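Local coordinates for protein acetylxylan esterase / glucomannan deacetylase (PDB 2W9X) that removes acetyl groups from acetylated xylan and, with a large preference, glucomannan, contributing to the breakdown of plant cell wall polysaccharides, at residues 241-246 / 291-295; 196-202 / 213-218; 75-81 / 109-115. Residue numbers count along the deposited sequence, not the author numbering.

In the fold
Along the chain the three contacts follow in series: contact 3 (75-81 with 109-115) closes before contact 2 (196-202 with 213-218) opens, and contact 1 (241-246 with 291-295) comes last. Contact 3 belongs to the N-terminal β-sheet domain of CE2 esterases; the other two lie in the GDSL-like, SGNH-type hydrolase domain with its parallel sheet. Contacts 1 and 2 have centres about 13 Å apart and touch, Leu244 packing on Ile202, Leu215 and Leu216, so the strand ends and the loop bearing Gly199 are built together beside the catalytic centre. Contact 3 lies away from the annotated sites, its centre about 27 Å from the centre of contact 1 and about 25 Å from that of contact 2.

Contact 1: residues 241-246 / 291-295; sequences VIGLGT and LMNSD
Two neighbouring parallel strands, 241-243 and 291-294, run side by side with their axes 4.7 Å apart at closest approach and 31° between their directions. The register sets Ile242 beside Leu291 (CA-CA 5.1 Å) and Gly243 beside Met292 (CA-CA 4.8 Å). Met292, Ile242 and Leu291 bury the most surface here. All three have extended backbones, with phi/psi near -117/123, -114/124 and -100/113. Met292 N donates a nearly linear hydrogen bond to Ile242 O (2.9 Å, 174°), and Leu291 CA makes a CA-H...O contact with the same oxygen, Ile242 O, at 3.5 Å. Ile242 and Leu291, both mt rotamers, point to one face of the sheet, where Ile242 CD1 meets Leu291 CD2 at 4.1 Å. Met292 is fully extended (ttt) and its SD lies 4.0 Å from Val241 CG1. Gly243 CA approaches Met292 O to 3.2 Å, leaving little room for a side chain. Beyond it the two segments diverge, and two waters span the gap: one joins Thr246 OG1 to Ser294 OG (2.7 Å to each), which also hydrogen-bonds to Gln296 N; the other joins Thr246 OG1 (2.6 Å) to Ser294 N (3.1 Å). Such parallel pairing forms the core of an SGNH-hydrolase α/β fold. Strand 239-243 also pairs with 144-149, and 288-294 with 320-325; helix 262-283 covers the Ile242-Leu291 face, while Met292 packs on Phe325.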
ATOM      1  N   VAL B 241      -8.240  -1.713  -9.349  1.00 35.63           N
ATOM      2  CA  VAL B 241      -7.822  -0.335  -9.125  1.00 35.99           C
ATOM      3  C   VAL B 241      -9.073   0.528  -9.072  1.00 36.20           C
ATOM      4  O   VAL B 241      -9.826   0.621 -10.053  1.00 37.41           O
ATOM      5  CB  VAL B 241      -6.852   0.165 -10.234  1.00 35.63           C
ATOM      6  CG1 VAL B 241      -6.397   1.625  -9.969  1.00 33.86           C
ATOM      7  CG2 VAL B 241      -5.650  -0.766 -10.335  1.00 34.86           C
ATOM      8  N   ILE B 242      -9.295   1.144  -7.922  1.00 36.07           N
ATOM      9  CA  ILE B 242     -10.483   1.962  -7.714  1.00 35.95           C
ATOM     10  C   ILE B 242     -10.042   3.412  -7.549  1.00 36.29           C
ATOM     11  O   ILE B 242      -9.234   3.726  -6.686  1.00 36.62           O
ATOM     12  CB  ILE B 242     -11.320   1.504  -6.484  1.00 36.27           C
ATOM     13  CG1 ILE B 242     -11.546  -0.015  -6.527  1.00 35.50           C
ATOM     14  CG2 ILE B 242     -12.661   2.306  -6.436  1.00 34.59           C
ATOM     15  CD1 ILE B 242     -12.190  -0.632  -5.248  1.00 35.25           C
ATOM     16  N   GLY B 243     -10.573   4.290  -8.382  1.00 36.62           N
ATOM     17  CA  GLY B 243     -10.279   5.729  -8.272  1.00 37.47           C
ATOM     18  C   GLY B 243     -11.606   6.455  -8.135  1.00 37.73           C
ATOM     19  O   GLY B 243     -12.232   6.765  -9.142  1.00 38.66           O
ATOM     20  N   LEU B 244     -12.034   6.720  -6.896  1.00 37.20           N
ATOM     21  CA  LEU B 244     -13.318   7.375  -6.633  1.00 37.14           C
ATOM     22  C   LEU B 244     -13.192   8.272  -5.400  1.00 37.37           C
ATOM     23  O   LEU B 244     -12.516   7.908  -4.427  1.00 38.17           O
ATOM     24  CB  LEU B 244     -14.434   6.312  -6.415  1.00 36.60           C
ATOM     25  CG  LEU B 244     -14.948   5.494  -7.619  1.00 35.56           C
ATOM     26  CD1 LEU B 244     -15.876   4.308  -7.190  1.00 34.91           C
ATOM     27  CD2 LEU B 244     -15.687   6.414  -8.607  1.00 35.58           C
ATOM     28  N   GLY B 245     -13.857   9.421  -5.419  1.00 36.33           N
ATOM     29  CA  GLY B 245     -13.768  10.373  -4.317  1.00 35.72           C
ATOM     30  C   GLY B 245     -13.606  11.822  -4.765  1.00 36.48           C
ATOM     31  O   GLY B 245     -13.928  12.742  -4.011  1.00 36.61           O
ATOM     32  N   THR B 246     -13.083  12.038  -5.977  1.00 36.38           N
ATOM     33  CA  THR B 246     -13.011  13.399  -6.529  1.00 36.77           C
ATOM     34  C   THR B 246     -14.424  14.001  -6.596  1.00 36.72           C
ATOM     35  O   THR B 246     -14.648  15.134  -6.178  1.00 36.38           O
ATOM     36  CB  THR B 246     -12.293  13.450  -7.899  1.00 36.69           C
ATOM     37  OG1 THR B 246     -10.885  13.247  -7.694  1.00 37.64           O
ATOM     38  CG2 THR B 246     -12.497  14.835  -8.581  1.00 37.42           C
ATOM     39  N   LEU B 291      -6.179   1.742  -4.159  1.00 35.33           N
ATOM     40  CA  LEU B 291      -7.085   2.878  -4.079  1.00 35.35           C
ATOM     41  C   LEU B 291      -6.317   4.117  -4.497  1.00 35.95           C
ATOM     42  O   LEU B 291      -5.361   4.513  -3.830  1.00 35.94           O
ATOM     43  CB  LEU B 291      -7.669   3.005  -2.663  1.00 34.48           C
ATOM     44  CG  LEU B 291      -8.241   1.706  -2.067  1.00 33.56           C
ATOM     45  CD1 LEU B 291      -9.121   2.028  -0.842  1.00 31.96           C
ATOM     46  CD2 LEU B 291      -9.051   0.858  -3.093  1.00 32.95           C
ATOM     47  N   MET B 292      -6.713   4.681  -5.630  1.00 36.44           N
ATOM     48  CA  MET B 292      -5.909   5.669  -6.348  1.00 38.76           C
ATOM     49  C   MET B 292      -6.625   7.020  -6.420  1.00 38.67           C
ATOM     50  O   MET B 292      -7.757   7.085  -6.888  1.00 39.10           O
ATOM     51  CB  MET B 292      -5.636   5.114  -7.754  1.00 38.97           C
ATOM     52  CG  MET B 292      -4.849   6.020  -8.677  1.00 41.26           C
ATOM     53  SD  MET B 292      -4.385   5.035 -10.105  1.00 42.23           S
ATOM     54  CE  MET B 292      -3.574   6.302 -11.069  1.00 41.15           C
ATOM     55  N   ASN B 293      -5.989   8.088  -5.923  1.00 38.11           N
ATOM     56  CA  ASN B 293      -6.598   9.419  -5.918  1.00 38.55           C
ATOM     57  C   ASN B 293      -5.581  10.542  -6.135  1.00 38.05           C
ATOM     58  O   ASN B 293      -4.371  10.329  -6.087  1.00 38.62           O
ATOM     59  CB  ASN B 293      -7.434   9.710  -4.643  1.00 38.02           C
ATOM     60  CG  ASN B 293      -8.596   8.742  -4.458  1.00 42.35           C
ATOM     61  OD1 ASN B 293      -9.761   9.044  -4.812  1.00 44.97           O
ATOM     62  ND2 ASN B 293      -8.298   7.580  -3.880  1.00 41.45           N
ATOM     63  N   SER B 294      -6.103  11.737  -6.387  1.00 37.92           N
ATOM     64  CA  SER B 294      -5.290  12.930  -6.651  1.00 37.85           C
ATOM     65  C   SER B 294      -4.828  13.553  -5.343  1.00 38.47           C
ATOM     66  O   SER B 294      -5.333  13.198  -4.240  1.00 37.97           O
ATOM     67  CB  SER B 294      -6.133  13.973  -7.382  1.00 37.09           C
ATOM     68  OG  SER B 294      -7.060  14.527  -6.451  1.00 37.70           O
ATOM     69  N   ASP B 295      -3.894  14.498  -5.482  1.00 37.83           N
ATOM     70  CA  ASP B 295      -3.438  15.334  -4.388  1.00 38.15           C
ATOM     71  C   ASP B 295      -4.247  16.643  -4.358  1.00 38.56           C
ATOM     72  O   ASP B 295      -3.778  17.654  -3.860  1.00 38.62           O
ATOM     73  CB  ASP B 295      -1.935  15.633  -4.544  1.00 37.85           C
ATOM     74  CG  ASP B 295      -1.591  16.414  -5.855  1.00 38.26           C
ATOM     75  OD1 ASP B 295      -2.456  16.614  -6.725  1.00 37.55           O
ATOM     76  OD2 ASP B 295      -0.421  16.796  -6.013  1.00 37.73           O
TER
HETATM   77  O   HOH W   1      -9.313  15.470  -7.661  1.00 20.60           O
HETATM   78  O   HOH W   2      -9.095  11.452  -6.952  1.00 25.04           O

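Contact 2: residues 196-202 / 213-218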
ATOM      1  N   ALA B 196     -16.212   2.322 -15.169  1.00 37.75           N
ATOM      2  CA  ALA B 196     -16.160   3.702 -14.747  1.00 37.83           C
ATOM      3  C   ALA B 196     -17.269   4.482 -15.437  1.00 37.79           C
ATOM      4  O   ALA B 196     -17.682   4.135 -16.525  1.00 36.87           O
ATOM      5  CB  ALA B 196     -14.794   4.308 -15.101  1.00 37.30           C
ATOM      6  N   SER B 197     -17.711   5.565 -14.809  1.00 37.50           N
ATOM      7  CA  SER B 197     -18.740   6.412 -15.379  1.00 37.33           C
ATOM      8  C   SER B 197     -18.476   7.812 -14.877  1.00 36.85           C
ATOM      9  O   SER B 197     -18.215   7.989 -13.692  1.00 36.11           O
ATOM     10  CB  SER B 197     -20.127   5.928 -14.913  1.00 37.25           C
ATOM     11  OG  SER B 197     -21.155   6.600 -15.614  1.00 38.50           O
ATOM     12  N   SER B 198     -18.518   8.792 -15.780  1.00 36.64           N
ATOM     13  CA  SER B 198     -18.121  10.164 -15.469  1.00 36.45           C
ATOM     14  C   SER B 198     -19.059  10.870 -14.496  1.00 36.55           C
ATOM     15  O   SER B 198     -20.272  10.791 -14.637  1.00 36.35           O
ATOM     16  CB  SER B 198     -18.002  11.006 -16.752  1.00 36.26           C
ATOM     17  OG  SER B 198     -16.969  10.532 -17.593  1.00 35.63           O
ATOM     18  N   GLY B 199     -18.479  11.581 -13.529  1.00 36.81           N
ATOM     19  CA  GLY B 199     -19.256  12.376 -12.575  1.00 36.90           C
ATOM     20  C   GLY B 199     -19.612  11.656 -11.281  1.00 36.84           C
ATOM     21  O   GLY B 199     -20.121  12.278 -10.339  1.00 36.53           O
ATOM     22  N   PHE B 200     -19.321  10.358 -11.208  1.00 37.07           N
ATOM     23  CA  PHE B 200     -19.835   9.541 -10.093  1.00 36.55           C
ATOM     24  C   PHE B 200     -18.816   9.377  -8.955  1.00 36.50           C
ATOM     25  O   PHE B 200     -17.599   9.419  -9.175  1.00 35.99           O
ATOM     26  CB  PHE B 200     -20.378   8.175 -10.575  1.00 36.41           C
ATOM     27  CG  PHE B 200     -21.713   8.263 -11.300  1.00 37.72           C
ATOM     28  CD1 PHE B 200     -22.911   8.267 -10.589  1.00 36.56           C
ATOM     29  CD2 PHE B 200     -21.760   8.351 -12.708  1.00 36.71           C
ATOM     30  CE1 PHE B 200     -24.151   8.362 -11.253  1.00 37.16           C
ATOM     31  CE2 PHE B 200     -22.974   8.447 -13.383  1.00 36.41           C
ATOM     32  CZ  PHE B 200     -24.181   8.446 -12.656  1.00 37.06           C
ATOM     33  N   GLY B 201     -19.335   9.204  -7.739  1.00 36.80           N
ATOM     34  CA  GLY B 201     -18.496   9.025  -6.551  1.00 36.58           C
ATOM     35  C   GLY B 201     -18.864   7.768  -5.774  1.00 36.48           C
ATOM     36  O   GLY B 201     -19.706   6.989  -6.212  1.00 36.50           O
ATOM     37  N   ILE B 202     -18.208   7.563  -4.634  1.00 36.10           N
ATOM     38  CA  ILE B 202     -18.590   6.504  -3.661  1.00 35.46           C
ATOM     39  C   ILE B 202     -20.024   6.655  -3.140  1.00 35.77           C
ATOM     40  O   ILE B 202     -20.807   5.689  -3.163  1.00 34.42           O
ATOM     41  CB  ILE B 202     -17.587   6.455  -2.458  1.00 34.62           C
ATOM     42  CG1 ILE B 202     -16.195   6.026  -2.937  1.00 34.09           C
ATOM     43  CG2 ILE B 202     -18.101   5.573  -1.292  1.00 33.98           C
ATOM     44  CD1 ILE B 202     -16.112   4.637  -3.541  1.00 35.26           C
ATOM     45  N   LYS B 213     -28.287   8.049  -6.909  1.00 39.67           N
ATOM     46  CA  LYS B 213     -27.278   7.161  -7.462  1.00 39.61           C
ATOM     47  C   LYS B 213     -25.870   7.448  -6.919  1.00 38.97           C
ATOM     48  O   LYS B 213     -25.633   8.465  -6.255  1.00 38.47           O
ATOM     49  CB  LYS B 213     -27.227   7.322  -8.990  1.00 40.03           C
ATOM     50  CG  LYS B 213     -28.454   6.834  -9.723  1.00 41.09           C
ATOM     51  CD  LYS B 213     -28.371   7.135 -11.199  1.00 44.26           C
ATOM     52  CE  LYS B 213     -29.631   6.636 -11.894  1.00 45.98           C
ATOM     53  NZ  LYS B 213     -29.669   7.105 -13.303  1.00 49.70           N
ATOM     54  N   SER B 214     -24.962   6.523  -7.230  1.00 38.49           N
ATOM     55  CA  SER B 214     -23.519   6.652  -7.048  1.00 38.82           C
ATOM     56  C   SER B 214     -22.883   5.639  -8.010  1.00 38.76           C
ATOM     57  O   SER B 214     -23.589   4.858  -8.651  1.00 38.93           O
ATOM     58  CB  SER B 214     -23.127   6.319  -5.604  1.00 38.59           C
ATOM     59  OG  SER B 214     -23.401   4.956  -5.340  1.00 39.05           O
ATOM     60  N   LEU B 215     -21.561   5.624  -8.103  1.00 38.81           N
ATOM     61  CA  LEU B 215     -20.886   4.586  -8.891  1.00 39.13           C
ATOM     62  C   LEU B 215     -21.236   3.203  -8.349  1.00 39.00           C
ATOM     63  O   LEU B 215     -21.487   2.274  -9.116  1.00 39.15           O
ATOM     64  CB  LEU B 215     -19.359   4.786  -8.904  1.00 38.42           C
ATOM     65  CG  LEU B 215     -18.543   4.152 -10.036  1.00 38.67           C
ATOM     66  CD1 LEU B 215     -18.353   2.638  -9.897  1.00 39.00           C
ATOM     67  CD2 LEU B 215     -19.169   4.479 -11.417  1.00 36.57           C
ATOM     68  N   LEU B 216     -21.244   3.086  -7.024  1.00 39.15           N
ATOM     69  CA  LEU B 216     -21.542   1.843  -6.322  1.00 39.65           C
ATOM     70  C   LEU B 216     -22.916   1.226  -6.698  1.00 39.17           C
ATOM     71  O   LEU B 216     -23.031   0.009  -6.791  1.00 38.97           O
ATOM     72  CB  LEU B 216     -21.410   2.049  -4.794  1.00 40.44           C
ATOM     73  CG  LEU B 216     -19.987   1.889  -4.198  1.00 40.49           C
ATOM     74  CD1 LEU B 216     -18.902   2.199  -5.128  1.00 38.55           C
ATOM     75  CD2 LEU B 216     -19.779   2.607  -2.871  1.00 40.40           C
ATOM     76  N   SER B 217     -23.923   2.061  -6.938  1.00 38.45           N
ATOM     77  CA  SER B 217     -25.265   1.559  -7.279  1.00 38.57           C
ATOM     78  C   SER B 217     -25.352   1.135  -8.748  1.00 38.18           C
ATOM     79  O   SER B 217     -26.155   0.290  -9.105  1.00 37.11           O
ATOM     80  CB  SER B 217     -26.353   2.592  -6.941  1.00 38.64           C
ATOM     81  OG  SER B 217     -26.250   3.713  -7.796  1.00 38.74           O
ATOM     82  N   LEU B 218     -24.491   1.715  -9.584  1.00 38.29           N
ATOM     83  CA  LEU B 218     -24.410   1.365 -10.996  1.00 39.00           C
ATOM     84  C   LEU B 218     -23.588   0.109 -11.184  1.00 39.30           C
ATOM     85  O   LEU B 218     -23.818  -0.663 -12.116  1.00 39.38           O
ATOM     86  CB  LEU B 218     -23.741   2.492 -11.782  1.00 38.80           C
ATOM     87  CG  LEU B 218     -24.474   3.839 -11.842  1.00 39.63           C
ATOM     88  CD1 LEU B 218     -23.491   4.899 -12.303  1.00 41.34           C
ATOM     89  CD2 LEU B 218     -25.657   3.767 -12.780  1.00 41.95           C
TER
HETATM   90  O   HOH W   3     -22.979   4.474  -2.339  1.00 40.99           O
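Phe200 is the chief projection of this contact, its side chain directed from the loop after strand 191-196 at the start of helix 215-218. Leu218 CD1 sits almost squarely over one face of the ring, 3.5 Å from the centroid of Phe200 and 7° off its normal, a close CH-pi contact. Lys213 CB meets the ring edge, 4.0 Å from Phe200 CE1, and at the base of the side chain Phe200 CB rests 3.9 Å from Leu215 CB. The ring thus lies against a shallow hollow formed by the first turn and the residues leading into it, with Leu218 over one face. Leu215 reaches the other way along the loop, bringing CD2 to 3.8 Å from Ser197 N, while Leu216 CD2 packs 3.8 Å from Ile202 CG2. The carbonyl of Gly201 faces the helix start, where Gly201 O accepts a hydrogen bond from Leu215 N (3.0 Å). Ser214 is the N-cap, its OG accepting a weak bond from Ser217 N (3.3 Å); a water links Ser214 OG (3.1 Å) to Ile202 O (2.6 Å). Before Phe200 the chain makes a type II turn, Ser197 to Phe200, with Gly199 at its third position. By similarity Gly199 stabilises the transition state, and its N makes a weak hydrogen bond to OG of Ser151, the inferred nucleophile: the arrangement is consistent with the oxyanion-hole loop of an SGNH hydrolase.

Contact 3: residues 75-81 / 109-115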
ATOM      1  N   ASN B  75     -21.192   4.844 -30.560  1.00 39.85           N
ATOM      2  CA  ASN B  75     -19.761   4.849 -30.261  1.00 38.87           C
ATOM      3  C   ASN B  75     -18.843   5.168 -31.432  1.00 38.34           C
ATOM      4  O   ASN B  75     -19.188   4.945 -32.589  1.00 38.14           O
ATOM      5  CB  ASN B  75     -19.355   3.490 -29.691  1.00 38.50           C
ATOM      6  CG  ASN B  75     -19.959   3.231 -28.344  1.00 39.00           C
ATOM      7  OD1 ASN B  75     -20.856   2.381 -28.196  1.00 39.38           O
ATOM      8  ND2 ASN B  75     -19.501   3.974 -27.346  1.00 35.76           N
ATOM      9  N   ILE B  76     -17.665   5.692 -31.104  1.00 37.68           N
ATOM     10  CA  ILE B  76     -16.526   5.663 -32.011  1.00 36.83           C
ATOM     11  C   ILE B  76     -15.691   4.453 -31.589  1.00 37.24           C
ATOM     12  O   ILE B  76     -15.562   4.168 -30.390  1.00 37.11           O
ATOM     13  CB  ILE B  76     -15.665   6.962 -31.949  1.00 36.51           C
ATOM     14  CG1 ILE B  76     -16.540   8.220 -32.056  1.00 35.57           C
ATOM     15  CG2 ILE B  76     -14.587   6.954 -33.043  1.00 36.31           C
ATOM     16  CD1 ILE B  76     -15.772   9.562 -31.857  1.00 36.30           C
ATOM     17  N   PHE B  77     -15.145   3.744 -32.579  1.00 37.01           N
ATOM     18  CA  PHE B  77     -14.309   2.573 -32.352  1.00 37.39           C
ATOM     19  C   PHE B  77     -12.993   2.778 -33.055  1.00 37.44           C
ATOM     20  O   PHE B  77     -12.905   3.543 -34.010  1.00 37.11           O
ATOM     21  CB  PHE B  77     -14.930   1.310 -32.992  1.00 37.27           C
ATOM     22  CG  PHE B  77     -16.240   0.892 -32.402  1.00 38.04           C
ATOM     23  CD1 PHE B  77     -16.283  -0.046 -31.371  1.00 38.40           C
ATOM     24  CD2 PHE B  77     -17.433   1.407 -32.897  1.00 39.27           C
ATOM     25  CE1 PHE B  77     -17.503  -0.453 -30.824  1.00 39.82           C
ATOM     26  CE2 PHE B  77     -18.654   1.004 -32.366  1.00 39.24           C
ATOM     27  CZ  PHE B  77     -18.691   0.073 -31.329  1.00 39.19           C
ATOM     28  N   ARG B  78     -11.972   2.058 -32.605  1.00 38.16           N
ATOM     29  CA  ARG B  78     -10.841   1.804 -33.478  1.00 39.20           C
ATOM     30  C   ARG B  78     -10.672   0.308 -33.760  1.00 38.77           C
ATOM     31  O   ARG B  78     -11.013  -0.552 -32.925  1.00 38.68           O
ATOM     32  CB  ARG B  78      -9.553   2.487 -32.985  1.00 39.65           C
ATOM     33  CG  ARG B  78      -8.944   1.900 -31.739  1.00 40.63           C
ATOM     34  CD  ARG B  78      -7.846   2.793 -31.170  1.00 40.69           C
ATOM     35  NE  ARG B  78      -7.182   2.086 -30.070  1.00 43.24           N
ATOM     36  CZ  ARG B  78      -6.178   2.560 -29.347  1.00 43.02           C
ATOM     37  NH1 ARG B  78      -5.660   1.801 -28.392  1.00 43.18           N
ATOM     38  NH2 ARG B  78      -5.694   3.776 -29.570  1.00 42.82           N
ATOM     39  N   LEU B  79     -10.184   0.019 -34.963  1.00 38.54           N
ATOM     40  CA  LEU B  79      -9.950  -1.345 -35.413  1.00 38.27           C
ATOM     41  C   LEU B  79      -8.460  -1.569 -35.619  1.00 38.34           C
ATOM     42  O   LEU B  79      -7.813  -0.838 -36.359  1.00 38.15           O
ATOM     43  CB  LEU B  79     -10.731  -1.622 -36.703  1.00 38.15           C
ATOM     44  CG  LEU B  79     -10.644  -2.994 -37.380  1.00 37.82           C
ATOM     45  CD1 LEU B  79     -11.264  -4.058 -36.502  1.00 36.97           C
ATOM     46  CD2 LEU B  79     -11.368  -2.949 -38.719  1.00 38.18           C
ATOM     47  N   ILE B  80      -7.924  -2.590 -34.958  1.00 38.53           N
ATOM     48  CA  ILE B  80      -6.500  -2.877 -35.028  1.00 38.73           C
ATOM     49  C   ILE B  80      -6.259  -4.228 -35.709  1.00 39.35           C
ATOM     50  O   ILE B  80      -6.544  -5.285 -35.134  1.00 38.88           O
ATOM     51  CB  ILE B  80      -5.845  -2.824 -33.625  1.00 38.46           C
ATOM     52  CG1 ILE B  80      -6.171  -1.489 -32.935  1.00 39.01           C
ATOM     53  CG2 ILE B  80      -4.341  -3.058 -33.720  1.00 38.85           C
ATOM     54  CD1 ILE B  80      -5.848  -1.441 -31.436  1.00 38.63           C
ATOM     55  N   VAL B  81      -5.745  -4.168 -36.940  1.00 39.98           N
ATOM     56  CA  VAL B  81      -5.430  -5.351 -37.732  1.00 40.94           C
ATOM     57  C   VAL B  81      -3.921  -5.598 -37.676  1.00 41.68           C
ATOM     58  O   VAL B  81      -3.137  -4.767 -38.139  1.00 41.67           O
ATOM     59  CB  VAL B  81      -5.912  -5.191 -39.202  1.00 40.99           C
ATOM     60  CG1 VAL B  81      -5.533  -6.410 -40.048  1.00 41.10           C
ATOM     61  CG2 VAL B  81      -7.414  -4.977 -39.253  1.00 41.34           C
ATOM     62  N   VAL B 109      -7.071  -9.618 -35.191  1.00 42.87           N
ATOM     63  CA  VAL B 109      -7.899  -8.406 -35.293  1.00 41.69           C
ATOM     64  C   VAL B 109      -8.539  -8.032 -33.948  1.00 41.12           C
ATOM     65  O   VAL B 109      -9.206  -8.854 -33.325  1.00 40.58           O
ATOM     66  CB  VAL B 109      -8.997  -8.546 -36.375  1.00 41.77           C
ATOM     67  CG1 VAL B 109      -9.869  -7.301 -36.430  1.00 41.09           C
ATOM     68  CG2 VAL B 109      -8.383  -8.826 -37.751  1.00 41.63           C
ATOM     69  N   ARG B 110      -8.340  -6.780 -33.532  1.00 40.34           N
ATOM     70  CA  ARG B 110      -8.862  -6.250 -32.268  1.00 39.87           C
ATOM     71  C   ARG B 110      -9.709  -5.000 -32.523  1.00 39.79           C
ATOM     72  O   ARG B 110      -9.221  -4.020 -33.091  1.00 39.81           O
ATOM     73  CB  ARG B 110      -7.690  -5.912 -31.333  1.00 40.13           C
ATOM     74  CG  ARG B 110      -8.073  -5.435 -29.931  1.00 39.84           C
ATOM     75  CD  ARG B 110      -6.830  -5.225 -29.086  1.00 39.42           C
ATOM     76  NE  ARG B 110      -7.143  -4.694 -27.760  1.00 38.38           N
ATOM     77  CZ  ARG B 110      -7.077  -5.386 -26.627  1.00 38.08           C
ATOM     78  NH1 ARG B 110      -6.706  -6.660 -26.623  1.00 37.34           N
ATOM     79  NH2 ARG B 110      -7.370  -4.790 -25.480  1.00 38.74           N
ATOM     80  N   LEU B 111     -10.980  -5.050 -32.125  1.00 39.19           N
ATOM     81  CA  LEU B 111     -11.881  -3.903 -32.226  1.00 38.57           C
ATOM     82  C   LEU B 111     -12.060  -3.310 -30.829  1.00 38.72           C
ATOM     83  O   LEU B 111     -12.335  -4.057 -29.876  1.00 37.81           O
ATOM     84  CB  LEU B 111     -13.236  -4.345 -32.795  1.00 38.54           C
ATOM     85  CG  LEU B 111     -14.444  -3.400 -32.698  1.00 38.80           C
ATOM     86  CD1 LEU B 111     -14.391  -2.302 -33.757  1.00 38.85           C
ATOM     87  CD2 LEU B 111     -15.766  -4.180 -32.786  1.00 37.68           C
ATOM     88  N   GLU B 112     -11.898  -1.987 -30.699  1.00 38.73           N
ATOM     89  CA  GLU B 112     -12.023  -1.324 -29.387  1.00 39.10           C
ATOM     90  C   GLU B 112     -13.010  -0.158 -29.382  1.00 38.75           C
ATOM     91  O   GLU B 112     -12.956   0.716 -30.240  1.00 38.32           O
ATOM     92  CB  GLU B 112     -10.654  -0.809 -28.895  1.00 39.39           C
ATOM     93  CG  GLU B 112      -9.585  -1.895 -28.713  1.00 39.76           C
ATOM     94  CD  GLU B 112      -8.212  -1.364 -28.351  1.00 39.92           C
ATOM     95  OE1 GLU B 112      -7.919  -0.156 -28.539  1.00 40.87           O
ATOM     96  OE2 GLU B 112      -7.403  -2.178 -27.871  1.00 40.77           O
ATOM     97  N   LYS B 113     -13.892  -0.143 -28.386  1.00 38.63           N
ATOM     98  CA  LYS B 113     -14.734   1.020 -28.087  1.00 38.28           C
ATOM     99  C   LYS B 113     -13.870   2.131 -27.454  1.00 38.09           C
ATOM    100  O   LYS B 113     -13.040   1.870 -26.578  1.00 38.06           O
ATOM    101  CB  LYS B 113     -15.875   0.596 -27.158  1.00 38.93           C
ATOM    102  CG  LYS B 113     -16.769   1.695 -26.609  1.00 39.73           C
ATOM    103  CD  LYS B 113     -17.392   1.188 -25.309  1.00 41.66           C
ATOM    104  CE  LYS B 113     -18.838   1.596 -25.130  1.00 42.87           C
ATOM    105  NZ  LYS B 113     -18.994   2.975 -24.633  1.00 42.44           N
ATOM    106  N   LEU B 114     -14.066   3.363 -27.924  1.00 37.21           N
ATOM    107  CA  LEU B 114     -13.275   4.518 -27.480  1.00 37.02           C
ATOM    108  C   LEU B 114     -14.086   5.429 -26.578  1.00 36.92           C
ATOM    109  O   LEU B 114     -13.572   5.991 -25.625  1.00 37.67           O
ATOM    110  CB  LEU B 114     -12.827   5.325 -28.710  1.00 36.61           C
ATOM    111  CG  LEU B 114     -11.550   4.978 -29.463  1.00 36.28           C
ATOM    112  CD1 LEU B 114     -11.176   3.532 -29.412  1.00 36.36           C
ATOM    113  CD2 LEU B 114     -11.559   5.521 -30.885  1.00 36.28           C
ATOM    114  N   THR B 115     -15.365   5.575 -26.897  1.00 37.44           N
ATOM    115  CA  THR B 115     -16.204   6.615 -26.313  1.00 37.33           C
ATOM    116  C   THR B 115     -17.024   6.119 -25.112  1.00 37.99           C
ATOM    117  O   THR B 115     -17.111   4.917 -24.855  1.00 37.91           O
ATOM    118  CB  THR B 115     -17.148   7.190 -27.368  1.00 37.19           C
ATOM    119  OG1 THR B 115     -17.751   6.112 -28.088  1.00 36.42           O
ATOM    120  CG2 THR B 115     -16.394   8.096 -28.354  1.00 36.26           C
TER
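Leu79 and Leu111 face each other as a non-hydrogen-bonded pair (CA-CA 4.5 Å) at the apolar centre of this antiparallel ladder. On their face, Leu79 CD1 packs against Val109 CG1 at 3.5 Å and Leu111 CB at 4.2 Å, while Leu111 CD1 touches Phe77 CB at 3.7 Å. Val81 and Val109 continue this row at one end, with their CG2 atoms 4.2 Å apart. Between these residues the backbones are joined by paired hydrogen bonds: Arg78 N to Glu112 O (2.9 Å) and Glu112 N to Arg78 O (2.8 Å), then Ile80 N to Arg110 O (2.7 Å) and Arg110 N to Ile80 O (2.8 Å). The reverse face, which also carries Ile80, is mostly charged. There Glu112 joins two arginines in a salt-bridge network, Arg78 NE reaching Glu112 OE1 at 2.8 Å and Arg110 NE reaching Glu112 OE2 at 2.5 Å; Lys186 adds a further charge partner for Glu112. Leu114 CD1 lies against Arg78 CG (3.6 Å), shielding the aliphatic part of the arginine. Toward the end of the ladder Leu114 N still bonds to Ile76 O (3.0 Å), but Ile76 N turns to a side chain, Thr115 OG1 (3.0 Å), as the second segment leaves the strand. Lys113 NZ meanwhile binds back to Thr115 O (2.7 Å). Within the N-terminal domain, strand 76-81 pairs with 87-93 on its other edge and 108-113 with 56-62, while Leu79 and Leu111 pack on strand 67-72 of the neighbouring antiparallel sheet.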